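Local atomic coordinates of prepilin-like protein (Thermus thermophilus, PDB entry 6QVF), a protein that probably acts as a type IV pilin in natural competence, with a proposed role as a DNA receptor at the pilus tip. Residues 30-35 against 54-59; 42-47 against 149-154; 60-65 against 84-89; 74-79 against 155-160. All blocks are in the same frame, centred on the assembly; numbering follows the deposited sequence.

Interactions 1 and 2 share the small three-stranded sheet; interactions 3 and 4 involve helix 59-66 and the loops next to it. Interaction 1 is a partly buried strand pair, rich in backbone hydrogen bonds. Interaction 2 sits at the surface. It reaches the same sheet through strand 44-45, and a water replaces direct bonds. Interaction 3 is the buried one. There a carboxylate of helix 59-66 holds a loop through a salt bridge and a backbone N-H, and apolar side chains lie beside it. Interaction 4 joins two turns through van der Waals contact and a water. Arg-78 of segment 74-79 links three of them, with salt bridges to Asp-43 of interaction 2 and Asp-62 of interaction 3.

Interaction 1. Residues 30-35 against 54-59; sequences LKSEIV and NWRSFY
This is an antiparallel strand pair, 32-35 with 55-58, in the three-stranded sheet formed by the part of the chain that links the long N-terminal helix to the four-stranded sheet. Glu-33 with Ser-57 and Val-35 with Trp-55 are hydrogen-bonded pairs. Ser-32 with Phe-58 and Ile-34 with Arg-56 are non-hydrogen-bonded pairs. The Val-35 rung is short: Trp-55 N lies 2.7 Å from Val-35 O, nearly along the C=O axis. One more bond extends the ladder, from Tyr-59 N to Lys-31 O at 3.0 Å. Here the side chains of Lys-31 and Tyr-59 run alongside each other. Lys-31 has CG anti to its backbone N and bends at chi3 (65°). This puts CE over the centre of the Tyr-59 ring, 3.5 Å from the centroid, as a CH-pi contact. NZ lies over the same face, 4.3 Å from the centroid, and adds a cation-pi contact. Tyr-59 OH donates to Glu-33 OE1 at 2.8 Å, and OE1 sits in the ring plane at the edge. The ring is thus held by both face and rim. On the other side of the sheet one water joins Ser-32 OG (2.7 Å) to Arg-56 NE (3.0 Å). Arg-56 CG covers part of one face of the Phe-58 ring. Strand 55-58 is the middle strand, with 44-45 on its far edge. It leads straight into helix 59-66, while strand 32-35 closely follows the N-terminal helix, and Leu-30 just before it touches strand 131-139.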
# COMPACT_ATOMS: atom_id res chain seq x y z
N LEU B 30 -15.05 -3.91 -4.59
CA LEU B 30 -15.70 -2.99 -5.51
C LEU B 30 -16.94 -3.59 -6.17
O LEU B 30 -17.61 -2.87 -6.92
CB LEU B 30 -14.69 -2.50 -6.56
CG LEU B 30 -13.69 -1.49 -6.00
CD1 LEU B 30 -12.44 -1.38 -6.84
CD2 LEU B 30 -14.34 -0.13 -5.85
N LYS B 31 -17.26 -4.83 -5.85
CA LYS B 31 -18.37 -5.55 -6.49
C LYS B 31 -19.71 -4.94 -6.07
O LYS B 31 -19.90 -4.58 -4.91
CB LYS B 31 -18.29 -7.02 -6.07
CG LYS B 31 -19.33 -7.96 -6.66
CD LYS B 31 -18.94 -9.40 -6.46
CE LYS B 31 -18.91 -9.85 -5.03
NZ LYS B 31 -18.65 -11.30 -4.91
N SER B 32 -20.68 -4.94 -6.99
CA SER B 32 -22.04 -4.54 -6.68
C SER B 32 -22.97 -5.57 -7.31
O SER B 32 -22.56 -6.31 -8.24
CB SER B 32 -22.36 -3.17 -7.14
OG SER B 32 -22.33 -3.03 -8.54
N GLU B 33 -24.22 -5.60 -6.81
CA GLU B 33 -25.25 -6.51 -7.29
C GLU B 33 -26.60 -5.81 -7.20
O GLU B 33 -26.81 -4.94 -6.31
CB GLU B 33 -25.12 -7.76 -6.41
CG GLU B 33 -26.21 -8.78 -6.43
CD GLU B 33 -25.98 -9.87 -5.40
OE1 GLU B 33 -24.81 -10.11 -5.02
OE2 GLU B 33 -26.97 -10.48 -4.97
N ILE B 34 -27.51 -6.17 -8.09
CA ILE B 34 -28.85 -5.66 -8.06
C ILE B 34 -29.69 -6.57 -7.16
O ILE B 34 -29.65 -7.80 -7.28
CB ILE B 34 -29.44 -5.59 -9.48
CG1 ILE B 34 -28.59 -4.74 -10.41
CG2 ILE B 34 -30.86 -5.08 -9.43
CD1 ILE B 34 -28.27 -3.37 -9.88
N VAL B 35 -30.47 -5.95 -6.27
CA VAL B 35 -31.29 -6.68 -5.32
C VAL B 35 -32.66 -6.02 -5.27
O VAL B 35 -32.83 -4.85 -5.57
CB VAL B 35 -30.64 -6.72 -3.91
CG1 VAL B 35 -29.24 -7.34 -3.95
CG2 VAL B 35 -30.60 -5.34 -3.26
N ASN B 54 -36.02 -2.05 -7.96
CA ASN B 54 -34.76 -2.70 -7.54
C ASN B 54 -33.75 -1.68 -7.01
O ASN B 54 -33.81 -0.47 -7.26
CB ASN B 54 -34.19 -3.56 -8.66
CG ASN B 54 -35.04 -4.78 -8.92
OD1 ASN B 54 -35.51 -5.44 -7.99
ND2 ASN B 54 -35.24 -5.11 -10.18
N TRP B 55 -32.76 -2.21 -6.27
CA TRP B 55 -31.75 -1.43 -5.62
C TRP B 55 -30.38 -2.00 -6.01
O TRP B 55 -30.25 -3.15 -6.35
CB TRP B 55 -31.90 -1.52 -4.09
CG TRP B 55 -33.08 -0.78 -3.53
CD1 TRP B 55 -34.39 -0.91 -3.88
CD2 TRP B 55 -33.03 0.29 -2.55
NE1 TRP B 55 -35.15 -0.02 -3.18
CE2 TRP B 55 -34.36 0.73 -2.36
CE3 TRP B 55 -32.01 0.88 -1.80
CZ2 TRP B 55 -34.68 1.75 -1.47
CZ3 TRP B 55 -32.33 1.90 -0.94
CH2 TRP B 55 -33.65 2.31 -0.75
N ARG B 56 -29.37 -1.15 -5.89
CA ARG B 56 -27.99 -1.63 -5.95
C ARG B 56 -27.49 -1.88 -4.52
O ARG B 56 -27.83 -1.12 -3.60
CB ARG B 56 -27.14 -0.61 -6.71
CG ARG B 56 -25.72 -1.08 -6.98
CD ARG B 56 -25.06 -0.16 -7.98
NE ARG B 56 -25.60 -0.41 -9.32
CZ ARG B 56 -26.32 0.41 -10.07
NH1 ARG B 56 -26.82 1.55 -9.60
NH2 ARG B 56 -26.56 0.06 -11.32
N SER B 57 -26.69 -2.94 -4.37
CA SER B 57 -26.05 -3.35 -3.16
C SER B 57 -24.55 -3.37 -3.41
O SER B 57 -24.08 -4.00 -4.37
CB SER B 57 -26.53 -4.71 -2.74
OG SER B 57 -25.93 -5.17 -1.52
N PHE B 58 -23.81 -2.68 -2.53
CA PHE B 58 -22.35 -2.62 -2.66
C PHE B 58 -21.67 -3.50 -1.62
O PHE B 58 -21.85 -3.30 -0.43
CB PHE B 58 -21.84 -1.18 -2.48
CG PHE B 58 -22.38 -0.21 -3.49
CD1 PHE B 58 -21.85 -0.16 -4.75
CD2 PHE B 58 -23.44 0.64 -3.20
CE1 PHE B 58 -22.32 0.73 -5.69
CE2 PHE B 58 -23.92 1.52 -4.16
CZ PHE B 58 -23.36 1.55 -5.40
N TYR B 59 -20.85 -4.43 -2.09
CA TYR B 59 -20.09 -5.27 -1.19
C TYR B 59 -19.11 -4.43 -0.36
O TYR B 59 -18.63 -4.90 0.67
CB TYR B 59 -19.36 -6.38 -1.94
CG TYR B 59 -20.22 -7.56 -2.30
CD1 TYR B 59 -21.26 -7.43 -3.21
CD2 TYR B 59 -20.10 -8.77 -1.65
CE1 TYR B 59 -22.08 -8.51 -3.54
CE2 TYR B 59 -20.88 -9.86 -1.99
CZ TYR B 59 -21.91 -9.72 -2.91
OH TYR B 59 -22.73 -10.78 -3.22
O HOH W 1 -24.71 -3.25 -9.88

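Interaction 2. Residues 42-47 against 149-154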
# COMPACT_ATOMS: atom_id res chain seq x y z
N LYS B 42 -29.77 -3.91 0.52
CA LYS B 42 -29.98 -2.79 -0.37
C LYS B 42 -29.21 -1.56 0.13
O LYS B 42 -29.15 -1.31 1.34
CB LYS B 42 -31.47 -2.49 -0.53
CG LYS B 42 -32.14 -1.81 0.66
CD LYS B 42 -33.65 -1.78 0.54
CE LYS B 42 -34.32 -0.79 1.47
NZ LYS B 42 -34.00 -1.07 2.88
N ASP B 43 -28.60 -0.81 -0.81
CA ASP B 43 -27.88 0.42 -0.48
C ASP B 43 -28.48 1.64 -1.17
O ASP B 43 -28.67 2.67 -0.54
CB ASP B 43 -26.39 0.23 -0.78
CG ASP B 43 -25.74 -0.74 0.19
OD1 ASP B 43 -25.95 -0.56 1.42
OD2 ASP B 43 -25.04 -1.67 -0.27
N ALA B 44 -28.72 1.57 -2.47
CA ALA B 44 -29.27 2.72 -3.17
C ALA B 44 -30.30 2.24 -4.18
O ALA B 44 -30.10 1.22 -4.85
CB ALA B 44 -28.18 3.50 -3.87
N PRO B 45 -31.42 2.97 -4.36
CA PRO B 45 -32.41 2.58 -5.36
C PRO B 45 -31.86 2.85 -6.77
O PRO B 45 -31.16 3.84 -6.98
CB PRO B 45 -33.60 3.48 -5.01
CG PRO B 45 -32.96 4.72 -4.41
CD PRO B 45 -31.76 4.20 -3.65
N LEU B 46 -32.17 1.95 -7.72
CA LEU B 46 -31.73 2.16 -9.12
C LEU B 46 -32.36 3.43 -9.70
O LEU B 46 -31.72 4.17 -10.47
CB LEU B 46 -32.10 0.96 -9.97
CG LEU B 46 -31.34 -0.32 -9.68
CD1 LEU B 46 -31.72 -1.41 -10.66
CD2 LEU B 46 -29.82 -0.11 -9.70
N ASP B 47 -33.61 3.69 -9.31
CA ASP B 47 -34.35 4.88 -9.70
C ASP B 47 -34.64 5.71 -8.46
O ASP B 47 -35.34 5.27 -7.55
CB ASP B 47 -35.62 4.47 -10.45
CG ASP B 47 -36.56 5.61 -10.83
OD1 ASP B 47 -36.23 6.80 -10.54
OD2 ASP B 47 -37.59 5.29 -11.48
N GLN B 149 -24.09 13.87 -3.45
CA GLN B 149 -24.66 14.53 -2.29
C GLN B 149 -26.06 13.99 -1.99
O GLN B 149 -26.38 13.69 -0.83
CB GLN B 149 -24.71 16.04 -2.52
CG GLN B 149 -23.53 16.76 -1.90
CD GLN B 149 -23.90 18.14 -1.46
OE1 GLN B 149 -24.85 18.74 -1.96
NE2 GLN B 149 -23.14 18.68 -0.52
N ASP B 150 -26.89 13.86 -3.03
CA ASP B 150 -28.29 13.47 -2.83
C ASP B 150 -28.39 11.94 -2.70
O ASP B 150 -29.44 11.39 -2.36
CB ASP B 150 -29.19 13.98 -3.95
CG ASP B 150 -28.65 13.68 -5.32
OD1 ASP B 150 -28.61 12.50 -5.64
OD2 ASP B 150 -28.26 14.64 -6.03
N GLN B 151 -27.27 11.25 -2.87
CA GLN B 151 -27.26 9.80 -2.87
C GLN B 151 -25.88 9.29 -2.41
O GLN B 151 -25.04 8.88 -3.21
CB GLN B 151 -27.60 9.33 -4.28
CG GLN B 151 -27.43 7.84 -4.48
CD GLN B 151 -28.42 7.11 -3.64
OE1 GLN B 151 -28.11 6.57 -2.57
NE2 GLN B 151 -29.64 7.16 -4.16
N PRO B 152 -25.58 9.37 -1.10
CA PRO B 152 -24.22 9.12 -0.60
C PRO B 152 -23.76 7.66 -0.53
O PRO B 152 -22.56 7.38 -0.39
CB PRO B 152 -24.28 9.72 0.80
CG PRO B 152 -25.74 9.61 1.21
CD PRO B 152 -26.52 9.82 -0.06
N ALA B 153 -24.69 6.71 -0.60
CA ALA B 153 -24.36 5.33 -0.46
C ALA B 153 -23.32 4.94 -1.52
O ALA B 153 -23.44 5.30 -2.69
CB ALA B 153 -25.57 4.48 -0.60
N PRO B 154 -22.27 4.15 -1.19
CA PRO B 154 -22.08 3.46 0.08
C PRO B 154 -21.21 4.16 1.12
O PRO B 154 -20.74 3.51 2.09
CB PRO B 154 -21.35 2.18 -0.34
CG PRO B 154 -20.49 2.64 -1.51
CD PRO B 154 -21.30 3.72 -2.20
O HOH W 2 -29.36 5.42 -0.71
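A classic beta bulge in the small sheet meets the loop that ends at the Cys-140 to Cys-155 disulfide. In the bulge Asp-43 and Ala-44 both face Arg-56 of the neighbouring strand. Gln-151 and Ala-153 come from the loop side. Gln-151 has CG anti to its backbone N (chi1 172°) and then bends at chi2 (66°). The bend turns its amide toward the strand. OE1 comes within 3.3 Å of Ala-44 CB. NE2 meets the Pro-45 ring tip to tip, 3.7 Å from CD. A water links the Gln-151 side chain to the strand backbone. It donates to Gln-151 OE1 at a short 2.5 Å and to Asp-43 O at 2.8 Å. Beside this bridge, Ala-153 CB rests 3.6 Å from Asp-43 O and 4.3 Å from Ala-44 CB. The chain then passes through a cis peptide into Pro-154, which packs on Phe-58 and Val-61. The Asp-43 carboxylate is occupied elsewhere: OD1 forms a salt bridge with Arg-78 and OD2 accepts from Phe-58 N. An alanine in place of Gln-151 would remove the amide and would probably leave the water held less firmly and Ala-44 and Pro-45 less well covered. In type IV pilins a C-terminal disulfide commonly bounds a variable loop, the D-region. The loop closed by Cys-140 and Cys-155 is consistent with that feature; here it packs on edge strand 44-45.

Interaction 3. Residues 60-65 against 84-89; sequences FVDYYF and NLRPGL
A short helix lies against the loop that returns toward it, in the chain segment that links the pilin's N-terminal helix to its main sheet, the alpha-beta connection of the pilin fold. The Cys-67 to Cys-91 disulfide ties the chain together just past both segments. Asp-62 is the centre. Its CG is anti to the carbonyl carbon. The Asp-62 and Arg-86 side chains cross obliquely, and the carboxylate and guanidinium planes are turned 73° apart. OD1 takes the backbone N of Arg-86 at 2.8 Å. OD2 forms a salt bridge with Arg-86 NH1, also at 2.8 Å. Both donors stand above the carboxylate plane, by 34° and 37°, whereas OD2 lies in the guanidinium plane. Arg-78 adds a second salt bridge to OD1, so this buried acid is likely to stay ionised. An alanine in place of Asp-62 would remove all three bonds and would probably loosen the loop and leave Arg-86 without its closest counter-charge. Apolar groups lie beside the carboxylate. Leu-85 sets CD1 3.8 Å from Phe-65 CB. Leu-89 comes from another direction, with CD1 over the centre of the Tyr-63 ring, 4.1 Å from the centroid, as a CH-pi contact. The same methyl presses on the helix, with Leu-89 CD1 only 3.3 Å from Asp-62 CB.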
# COMPACT_ATOMS: atom_id res chain seq x y z
N PHE B 60 -18.76 -3.24 -0.85
CA PHE B 60 -17.91 -2.33 -0.09
C PHE B 60 -18.41 -2.24 1.35
O PHE B 60 -17.63 -2.25 2.32
CB PHE B 60 -17.86 -0.96 -0.76
CG PHE B 60 -17.00 0.03 -0.03
CD1 PHE B 60 -17.50 0.71 1.08
CD2 PHE B 60 -15.69 0.20 -0.40
CE1 PHE B 60 -16.68 1.57 1.79
CE2 PHE B 60 -14.89 1.12 0.29
CZ PHE B 60 -15.38 1.78 1.37
N VAL B 61 -19.72 -2.09 1.50
CA VAL B 61 -20.32 -1.94 2.84
C VAL B 61 -20.06 -3.18 3.70
O VAL B 61 -19.69 -3.07 4.87
CB VAL B 61 -21.83 -1.65 2.73
CG1 VAL B 61 -22.51 -1.53 4.09
CG2 VAL B 61 -22.09 -0.41 1.89
N ASP B 62 -20.29 -4.36 3.12
CA ASP B 62 -20.10 -5.60 3.82
C ASP B 62 -18.64 -5.74 4.28
O ASP B 62 -18.39 -6.04 5.45
CB ASP B 62 -20.52 -6.80 2.98
CG ASP B 62 -21.98 -6.63 2.58
OD1 ASP B 62 -22.84 -6.89 3.43
OD2 ASP B 62 -22.21 -6.16 1.44
N TYR B 63 -17.71 -5.48 3.39
CA TYR B 63 -16.30 -5.65 3.78
C TYR B 63 -15.89 -4.58 4.80
O TYR B 63 -15.16 -4.89 5.76
CB TYR B 63 -15.37 -5.61 2.56
CG TYR B 63 -15.39 -6.91 1.79
CD1 TYR B 63 -14.73 -8.02 2.28
CD2 TYR B 63 -16.02 -7.02 0.56
CE1 TYR B 63 -14.77 -9.23 1.62
CE2 TYR B 63 -16.04 -8.21 -0.13
CZ TYR B 63 -15.41 -9.32 0.40
OH TYR B 63 -15.43 -10.49 -0.30
N TYR B 64 -16.30 -3.32 4.58
CA TYR B 64 -15.93 -2.21 5.45
C TYR B 64 -16.38 -2.49 6.90
O TYR B 64 -15.57 -2.33 7.81
CB TYR B 64 -16.51 -0.88 4.96
CG TYR B 64 -16.12 0.27 5.85
CD1 TYR B 64 -14.87 0.86 5.79
CD2 TYR B 64 -16.98 0.73 6.84
CE1 TYR B 64 -14.48 1.87 6.65
CE2 TYR B 64 -16.59 1.74 7.71
CZ TYR B 64 -15.35 2.31 7.62
OH TYR B 64 -14.95 3.26 8.53
N PHE B 65 -17.63 -2.91 7.09
CA PHE B 65 -18.16 -3.10 8.42
C PHE B 65 -17.87 -4.51 8.99
O PHE B 65 -18.03 -4.70 10.22
CB PHE B 65 -19.65 -2.79 8.46
CG PHE B 65 -19.92 -1.31 8.36
CD1 PHE B 65 -19.65 -0.47 9.42
CD2 PHE B 65 -20.46 -0.77 7.21
CE1 PHE B 65 -19.90 0.89 9.34
CE2 PHE B 65 -20.70 0.59 7.13
CZ PHE B 65 -20.43 1.42 8.19
N ASN B 84 -27.62 -7.26 8.89
CA ASN B 84 -27.83 -6.86 7.50
C ASN B 84 -26.49 -6.67 6.78
O ASN B 84 -26.42 -6.01 5.76
CB ASN B 84 -28.67 -5.59 7.42
CG ASN B 84 -30.06 -5.79 7.98
OD1 ASN B 84 -30.58 -6.90 7.93
ND2 ASN B 84 -30.63 -4.73 8.56
N LEU B 85 -25.44 -7.28 7.32
CA LEU B 85 -24.15 -7.47 6.63
C LEU B 85 -24.05 -8.93 6.14
O LEU B 85 -24.44 -9.90 6.83
CB LEU B 85 -23.00 -7.11 7.56
CG LEU B 85 -23.00 -5.73 8.19
CD1 LEU B 85 -21.93 -5.69 9.25
CD2 LEU B 85 -22.79 -4.65 7.15
N ARG B 86 -23.54 -9.10 4.93
CA ARG B 86 -23.52 -10.39 4.30
C ARG B 86 -22.68 -11.37 5.12
O ARG B 86 -21.57 -11.07 5.53
CB ARG B 86 -22.93 -10.29 2.90
CG ARG B 86 -23.92 -9.79 1.87
CD ARG B 86 -23.28 -9.67 0.51
NE ARG B 86 -24.32 -9.35 -0.48
CZ ARG B 86 -24.64 -8.13 -0.91
NH1 ARG B 86 -24.04 -7.04 -0.44
NH2 ARG B 86 -25.60 -8.02 -1.83
N PRO B 87 -23.20 -12.60 5.37
CA PRO B 87 -22.47 -13.61 6.13
C PRO B 87 -21.48 -14.30 5.19
O PRO B 87 -21.62 -14.23 4.00
CB PRO B 87 -23.61 -14.53 6.59
CG PRO B 87 -24.55 -14.52 5.40
CD PRO B 87 -24.54 -13.07 4.95
N GLY B 88 -20.45 -14.94 5.73
CA GLY B 88 -19.65 -15.80 4.87
C GLY B 88 -18.71 -15.05 3.93
O GLY B 88 -18.26 -15.60 2.94
N LEU B 89 -18.45 -13.77 4.19
CA LEU B 89 -17.29 -13.13 3.59
C LEU B 89 -16.05 -13.58 4.36
O LEU B 89 -16.07 -13.72 5.56
CB LEU B 89 -17.38 -11.61 3.68
CG LEU B 89 -18.64 -10.98 3.11
CD1 LEU B 89 -18.56 -9.49 3.29
CD2 LEU B 89 -18.81 -11.34 1.66

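Interaction 4. Residues 74-79 against 155-160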
# COMPACT_ATOMS: atom_id res chain seq x y z
N SER B 74 -24.19 2.81 11.09
CA SER B 74 -25.14 3.83 11.56
C SER B 74 -26.53 3.44 11.08
O SER B 74 -26.69 2.63 10.18
CB SER B 74 -24.74 5.20 11.07
OG SER B 74 -24.98 5.36 9.68
N PRO B 75 -27.60 3.98 11.69
CA PRO B 75 -28.95 3.59 11.29
C PRO B 75 -29.29 3.86 9.81
O PRO B 75 -30.27 3.30 9.28
CB PRO B 75 -29.83 4.46 12.18
CG PRO B 75 -28.97 4.82 13.36
CD PRO B 75 -27.56 4.91 12.83
N LYS B 76 -28.53 4.74 9.15
CA LYS B 76 -28.77 5.08 7.73
C LYS B 76 -28.24 4.01 6.76
O LYS B 76 -28.49 4.05 5.56
CB LYS B 76 -27.98 6.33 7.35
CG LYS B 76 -28.44 7.63 8.00
CD LYS B 76 -29.08 8.57 7.02
CE LYS B 76 -30.59 8.50 7.05
NZ LYS B 76 -31.12 8.79 8.39
N GLN B 77 -27.41 3.10 7.24
CA GLN B 77 -26.83 2.10 6.35
C GLN B 77 -27.16 0.74 6.91
O GLN B 77 -26.87 0.47 8.10
CB GLN B 77 -25.30 2.14 6.26
CG GLN B 77 -24.79 3.25 5.37
CD GLN B 77 -23.32 3.07 5.16
OE1 GLN B 77 -22.55 3.31 6.08
NE2 GLN B 77 -22.95 2.72 3.92
N ARG B 78 -27.75 -0.09 6.08
CA ARG B 78 -28.10 -1.46 6.39
C ARG B 78 -28.93 -1.53 7.68
O ARG B 78 -28.79 -2.42 8.44
CB ARG B 78 -26.86 -2.35 6.49
CG ARG B 78 -26.01 -2.38 5.21
CD ARG B 78 -26.73 -2.99 4.01
NE ARG B 78 -25.89 -3.07 2.83
CZ ARG B 78 -25.06 -4.08 2.55
NH1 ARG B 78 -24.95 -5.12 3.38
NH2 ARG B 78 -24.31 -3.98 1.46
N GLY B 79 -29.78 -0.54 7.91
CA GLY B 79 -30.67 -0.54 9.07
C GLY B 79 -29.93 -0.49 10.40
O GLY B 79 -30.49 -0.80 11.46
N CYS B 155 -20.98 5.46 0.94
CA CYS B 155 -20.27 6.22 1.97
C CYS B 155 -21.13 6.33 3.21
O CYS B 155 -22.34 6.52 3.14
CB CYS B 155 -19.91 7.61 1.51
SG CYS B 155 -18.78 7.65 0.09
N PRO B 156 -20.51 6.24 4.39
CA PRO B 156 -21.24 6.43 5.64
C PRO B 156 -21.49 7.91 5.86
O PRO B 156 -20.79 8.77 5.33
CB PRO B 156 -20.30 5.87 6.69
CG PRO B 156 -18.94 6.17 6.12
CD PRO B 156 -19.07 5.99 4.61
N PRO B 157 -22.48 8.27 6.70
CA PRO B 157 -22.62 9.65 7.13
C PRO B 157 -21.44 9.99 8.02
O PRO B 157 -20.78 9.11 8.57
CB PRO B 157 -23.94 9.66 7.90
CG PRO B 157 -24.01 8.27 8.45
CD PRO B 157 -23.40 7.36 7.39
N PRO B 158 -21.15 11.29 8.22
CA PRO B 158 -20.12 11.67 9.18
C PRO B 158 -20.34 10.98 10.54
O PRO B 158 -21.42 10.97 11.07
CB PRO B 158 -20.26 13.20 9.28
CG PRO B 158 -20.94 13.60 8.00
CD PRO B 158 -21.80 12.43 7.56
N GLY B 159 -19.28 10.37 11.06
CA GLY B 159 -19.34 9.66 12.32
C GLY B 159 -19.94 8.27 12.24
O GLY B 159 -20.07 7.57 13.28
N GLY B 160 -20.26 7.82 11.03
CA GLY B 160 -20.92 6.53 10.82
C GLY B 160 -20.04 5.39 10.33
O GLY B 160 -20.54 4.34 9.90
O HOH W 3 -22.89 3.96 8.70
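Two beta turns face each other here, a type I turn over 74-77 and a type II turn over 157-160. The tight part lies round Ser-74. Its OG takes the crowded position between the backbone N and the carbonyl carbon. From there it meets the Pro-157 ring, with OG 3.3 Å from CG. Ser-74 CB also rests 4.1 Å from Gly-160 CA. There is no room for a side chain at Gly-160: a CB would come close to Ser-74 OG and clash with the Pro-157 ring. Gln-77 makes the second close approach. Its chain is extended beyond CG and runs alongside Pro-156, with OE1 3.4 Å from Pro-156 CA. Its NE2 turns to Pro-154 O, in the residue just before the second segment. A water bridges the two turns. It donates to Gln-77 OE1 and to Gly-160 O, both at 2.7 Å, and accepts from Ser-74 N at 3.0 Å. The water thus carries the polar link between the segments. The loose side is at Lys-76. Its CG comes no nearer than 4.5 Å to Pro-157 CG, and beyond CG the chain turns off from the proline. Pro-158 and Gly-159, at the corner of the type II turn, are exposed. Cys-155, bonded to Cys-140, starts this proline-rich run, which continues just outside the cystine-closed loop. The motif is a pair of packed beta turns bridged by a water. Gly-159 has a positive phi (80°), and its Pro-Gly corner is the classic sequence for a type II turn.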